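Local coordinates for ABM domain-containing protein (Deinococcus radiodurans, PDB 3E8O) that is of unknown function but is probably an antibiotic biosynthesis monooxygenase of the ABM family, at residues G78-H81 / T82-L86. Numbering follows the deposited sequence.
Sequences GAMH and THLAL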
loop_
_atom_site.group_PDB
_atom_site.type_symbol
_atom_site.label_atom_id
_atom_site.label_comp_id
_atom_site.label_asym_id
_atom_site.label_seq_id
_atom_site.Cartn_x
_atom_site.Cartn_y
_atom_site.Cartn_z
ATOM N N GLY A 78 -14.824 14.045 -4.025
ATOM C CA GLY A 78 -15.042 14.740 -5.283
ATOM C C GLY A 78 -13.785 14.738 -6.159
ATOM O O GLY A 78 -13.849 14.503 -7.378
ATOM N N ALA A 79 -12.626 14.952 -5.534
ATOM C CA ALA A 79 -11.356 14.945 -6.260
ATOM C C ALA A 79 -11.078 13.563 -6.820
ATOM O O ALA A 79 -10.539 13.415 -7.933
ATOM C CB ALA A 79 -10.207 15.442 -5.407
HETATM N N MSE A 80 -11.378 12.542 -6.038
HETATM C CA MSE A 80 -11.168 11.178 -6.512
HETATM C C MSE A 80 -12.047 10.873 -7.706
HETATM O O MSE A 80 -11.584 10.313 -8.668
HETATM C CB MSE A 80 -11.407 10.196 -5.387
HETATM C CG MSE A 80 -11.067 8.792 -5.788
HETATM SE SE MSE A 80 -11.442 7.513 -4.405
HETATM C CE MSE A 80 -13.213 7.698 -4.539
ATOM N N HIS A 81 -13.298 11.288 -7.641
ATOM C CA HIS A 81 -14.250 11.072 -8.724
ATOM C C HIS A 81 -13.805 11.763 -10.005
ATOM O O HIS A 81 -13.886 11.207 -11.110
ATOM C CB HIS A 81 -15.666 11.448 -8.314
ATOM C CG HIS A 81 -16.304 10.370 -7.506
ATOM N ND1 HIS A 81 -16.955 10.592 -6.314
ATOM C CD2 HIS A 81 -16.287 9.023 -7.684
ATOM C CE1 HIS A 81 -17.396 9.436 -5.838
ATOM N NE2 HIS A 81 -16.984 8.466 -6.636
ATOM N N THR A 82 -13.232 12.938 -9.832
ATOM C CA THR A 82 -12.705 13.685 -10.976
ATOM C C THR A 82 -11.563 12.910 -11.649
ATOM O O THR A 82 -11.495 12.738 -12.883
ATOM C CB THR A 82 -12.268 15.106 -10.542
ATOM O OG1 THR A 82 -13.452 15.825 -10.198
ATOM C CG2 THR A 82 -11.538 15.869 -11.677
ATOM N N HIS A 83 -10.695 12.370 -10.821
ATOM C CA HIS A 83 -9.612 11.536 -11.285
ATOM C C HIS A 83 -10.129 10.320 -12.078
ATOM O O HIS A 83 -9.628 9.984 -13.129
ATOM C CB HIS A 83 -8.759 11.033 -10.097
ATOM C CG HIS A 83 -7.813 9.943 -10.454
ATOM N ND1 HIS A 83 -6.670 10.137 -11.194
ATOM C CD2 HIS A 83 -7.843 8.625 -10.141
ATOM C CE1 HIS A 83 -6.038 8.975 -11.316
ATOM N NE2 HIS A 83 -6.736 8.044 -10.690
ATOM N N LEU A 84 -11.121 9.660 -11.500
ATOM C CA LEU A 84 -11.665 8.430 -12.066
ATOM C C LEU A 84 -12.292 8.624 -13.449
ATOM O O LEU A 84 -12.339 7.714 -14.258
ATOM C CB LEU A 84 -12.659 7.811 -11.104
ATOM C CG LEU A 84 -11.930 7.174 -9.899
ATOM C CD1 LEU A 84 -12.918 6.939 -8.777
ATOM C CD2 LEU A 84 -11.215 5.860 -10.320
ATOM N N ALA A 85 -12.717 9.839 -13.700
ATOM C CA ALA A 85 -13.420 10.184 -14.954
ATOM C C ALA A 85 -12.468 10.657 -16.041
ATOM O O ALA A 85 -12.890 10.907 -17.172
ATOM C CB ALA A 85 -14.436 11.266 -14.700
ATOM N N LEU A 86 -11.193 10.767 -15.708
ATOM C CA LEU A 86 -10.205 11.273 -16.686
ATOM C C LEU A 86 -9.977 10.343 -17.877
ATOM O O LEU A 86 -9.979 9.125 -17.724
ATOM C CB LEU A 86 -8.847 11.537 -16.071
ATOM C CG LEU A 86 -8.707 12.633 -15.032
ATOM C CD1 LEU A 86 -7.296 12.566 -14.430
ATOM C CD2 LEU A 86 -8.981 14.033 -15.635
#
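Thr82 N meets Gly78 O at 3.0 Å, an i to i+4 bond of the short alpha-helix 77-84, which follows strand 67-74 in this ferredoxin-like fold of the dimeric alpha/beta-barrel clan. The threonine also lays its hydroxyl beside the same carbonyl: chi1 of -68° sets OG1 next to its own backbone N, 3.1 Å from Gly78 O. At the next position His83 N bonds to Ala79 O with an N-H...O angle of 161°. Its CB packs 3.2 Å from Met80 O, while CG, anti to the backbone N, brings the imidazole to Trp74, where the two rings meet; ND1 is hydrogen-bonded to Glu50 and NE2 to an unidentified ligand. Both ring nitrogens of this buried histidine are thus satisfied. Leu84 N approaches Met80 O in the carbonyl plane at 2.9 Å. The Leu84 side chain runs alongside selenomethionine Met80, pointing the same way, with CD1 4.0 Å from Met80 CG, and both pack on Ile117 of the second subunit, so this helix face joins the dimer interface. The same Leu84 CD1 slants against the His81 imidazole, 4.1 Å from His81 CD2. Ala85 N makes a weak bond to His81 O, bent to 130°. Leu86 occupies the N-cap position of helix 87-98, and its backbone N bonds back to His83 O at 3.1 Å.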